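Local coordinates for phosphoinositide 3-kinase adapter protein 1 (Homo sapiens, PDB 5FOR) that links B-cell receptor and Toll-like receptor signalling to phosphoinositide 3-kinase activation as an adapter, of which this chain is the TIR domain, at residues V95-C100 / W118-C123. Numbering follows the deposited sequence. Where two conformers were deposited one is given.
Sequences VVRLLC and WQELTC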
loop_
_atom_site.group_PDB
_atom_site.type_symbol
_atom_site.label_atom_id
_atom_site.label_comp_id
_atom_site.label_asym_id
_atom_site.label_seq_id
_atom_site.Cartn_x
_atom_site.Cartn_y
_atom_site.Cartn_z
ATOM N N VAL A 95 -1.549 -6.481 4.967
ATOM C CA VAL A 95 -0.811 -5.737 3.949
ATOM C C VAL A 95 -0.948 -6.330 2.555
ATOM O O VAL A 95 -0.801 -7.537 2.346
ATOM C CB VAL A 95 0.690 -5.608 4.290
ATOM C CG1 VAL A 95 1.429 -4.682 3.239
ATOM C CG2 VAL A 95 0.853 -5.101 5.673
ATOM N N VAL A 96 -1.215 -5.450 1.597
ATOM C CA VAL A 96 -1.328 -5.841 0.207
ATOM C C VAL A 96 -0.348 -5.042 -0.612
ATOM O O VAL A 96 -0.184 -3.832 -0.412
ATOM C CB VAL A 96 -2.773 -5.657 -0.314
ATOM C CG1 VAL A 96 -2.890 -6.134 -1.773
ATOM C CG2 VAL A 96 -3.709 -6.455 0.563
ATOM N N ARG A 97 0.326 -5.711 -1.536
ATOM C CA ARG A 97 1.225 -4.961 -2.404
ATOM C C ARG A 97 0.826 -5.176 -3.834
ATOM O O ARG A 97 0.411 -6.281 -4.233
ATOM C CB ARG A 97 2.698 -5.326 -2.171
ATOM C CG ARG A 97 3.153 -6.716 -2.639
ATOM C CD ARG A 97 4.680 -6.851 -2.481
ATOM N NE ARG A 97 5.084 -8.235 -2.647
ATOM C CZ ARG A 97 5.270 -9.103 -1.659
ATOM N NH1 ARG A 97 5.161 -8.721 -0.397
ATOM N NH2 ARG A 97 5.589 -10.358 -1.947
ATOM N N LEU A 98 0.896 -4.093 -4.598
ATOM C CA LEU A 98 0.717 -4.183 -6.031
ATOM C C LEU A 98 2.048 -3.891 -6.712
ATOM O O LEU A 98 2.656 -2.849 -6.486
ATOM C CB LEU A 98 -0.358 -3.217 -6.524
ATOM C CG LEU A 98 -0.374 -3.211 -8.058
ATOM C CD1 LEU A 98 -1.070 -4.455 -8.510
ATOM C CD2 LEU A 98 -1.038 -1.985 -8.627
ATOM N N LEU A 99 2.498 -4.817 -7.539
ATOM C CA LEU A 99 3.755 -4.644 -8.268
ATOM C C LEU A 99 3.565 -3.729 -9.448
ATOM O O LEU A 99 2.952 -4.126 -10.434
ATOM C CB LEU A 99 4.292 -5.990 -8.759
ATOM C CG LEU A 99 4.531 -7.031 -7.670
ATOM C CD1 LEU A 99 5.077 -8.327 -8.260
ATOM C CD2 LEU A 99 5.484 -6.476 -6.654
ATOM N N CYS A 100 4.113 -2.520 -9.364
ATOM C CA CYS A 100 4.026 -1.531 -10.450
ATOM C C CYS A 100 5.361 -1.319 -11.158
ATOM O O CYS A 100 6.042 -0.316 -10.906
ATOM C CB CYS A 100 3.553 -0.168 -9.933
ATOM S SG CYS A 100 1.956 -0.126 -9.218
ATOM N N TRP A 118 2.846 -11.068 2.737
ATOM C CA TRP A 118 1.874 -10.156 2.170
ATOM C C TRP A 118 1.171 -10.854 1.008
ATOM O O TRP A 118 1.686 -11.752 0.341
ATOM C CB TRP A 118 2.501 -8.838 1.682
ATOM C CG TRP A 118 3.296 -8.105 2.704
ATOM C CD1 TRP A 118 3.531 -8.497 3.983
ATOM C CD2 TRP A 118 4.013 -6.866 2.522
ATOM N NE1 TRP A 118 4.329 -7.579 4.618
ATOM C CE2 TRP A 118 4.622 -6.565 3.751
ATOM C CE3 TRP A 118 4.143 -5.973 1.464
ATOM C CZ2 TRP A 118 5.372 -5.398 3.944
ATOM C CZ3 TRP A 118 4.892 -4.822 1.651
ATOM C CH2 TRP A 118 5.495 -4.541 2.886
ATOM N N GLN A 119 -0.057 -10.454 0.849
ATOM C CA GLN A 119 -0.809 -10.582 -0.370
ATOM C C GLN A 119 -0.211 -9.747 -1.500
ATOM O O GLN A 119 0.007 -8.538 -1.363
ATOM C CB GLN A 119 -2.213 -10.246 0.078
ATOM C CG GLN A 119 -3.472 -10.199 -0.682
ATOM C CD GLN A 119 -4.590 -10.832 0.102
ATOM O OE1 GLN A 119 -5.700 -10.344 0.149
ATOM N NE2 GLN A 119 -4.415 -12.085 0.270
ATOM N N GLU A 120 0.113 -10.422 -2.604
ATOM C CA GLU A 120 0.742 -9.745 -3.740
ATOM C C GLU A 120 -0.160 -9.662 -4.967
ATOM O O GLU A 120 -0.802 -10.629 -5.348
ATOM C CB GLU A 120 2.059 -10.432 -4.133
ATOM C CG GLU A 120 2.872 -9.666 -5.195
ATOM C CD GLU A 120 4.267 -10.294 -5.455
ATOM O OE1 GLU A 120 5.258 -9.932 -4.759
ATOM O OE2 GLU A 120 4.365 -11.162 -6.354
ATOM N N LEU A 121 -0.185 -8.500 -5.601
ATOM C CA LEU A 121 -0.952 -8.356 -6.833
ATOM C C LEU A 121 -0.101 -7.861 -7.994
ATOM O O LEU A 121 0.916 -7.173 -7.821
ATOM C CB LEU A 121 -2.122 -7.388 -6.628
ATOM C CG LEU A 121 -3.061 -7.690 -5.467
ATOM C CD1 LEU A 121 -3.935 -6.477 -5.219
ATOM C CD2 LEU A 121 -3.905 -8.882 -5.819
ATOM N N THR A 122 -0.564 -8.180 -9.185
ATOM C CA THR A 122 0.077 -7.710 -10.396
ATOM C C THR A 122 -0.830 -6.800 -11.234
ATOM O O THR A 122 -2.042 -6.723 -11.012
ATOM C CB THR A 122 0.521 -8.902 -11.248
ATOM O OG1 THR A 122 -0.635 -9.517 -11.825
ATOM C CG2 THR A 122 1.248 -9.922 -10.377
ATOM N N CYS A 123 -0.200 -6.126 -12.190
ATOM C CA CYS A 123 -0.819 -5.254 -13.187
ATOM C C CYS A 123 -1.737 -5.957 -14.163
ATOM O O CYS A 123 -2.499 -5.294 -14.867
ATOM C CB CYS A 123 0.266 -4.513 -13.983
ATOM S SG CYS A 123 1.108 -3.200 -13.019
#
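E120 OE1 takes two bonds from R97, which offers its guanidinium side-on: NE at 2.7 Å from OE1, through the anti lone pair, and NH2 at 2.9 Å from the same oxygen but reaching it from above the carboxylate plane. OE1 lies almost in the guanidinium plane, yet the two flat groups are turned 69° apart, and both nitrogens hold the same oxygen. With chi1 at 71°, R97 CG has the backbone N on one flank and the carbonyl carbon on the other, and the extended chain beyond it carries the guanidinium to E120. NH1 lies against W118 CB at 3.4 Å and gives its hydrogen bond to W115 O, while the W115 ring makes a cation-pi contact. A leucine at R97 would probably leave the E120 carboxylate without its counter-charge, close to D104, and W115 O without its donor. Beneath this face, strands 95-99 and 119-121 run parallel as the last two of the five-stranded TIR sheet, 119-121 at its edge. R97 turns both its N and its O to strand 119-121, N to Q119 O and O to L121 N at 2.7 Å, while V96 and L98 bond strand 63-68 on the other side. L99 N then meets L121 O almost straight (176° at the hydrogen). At the other end V95 sets CG1 over the centre of the W118 six-membered ring, 3.5 Å from the centroid, a CH-pi contact. On the opposite face, V96 CG1 touches L121 CD1 (3.6 Å) and L98 CD1 packs on L121 CB, with Y130 of helix 127-134 covering both leucines.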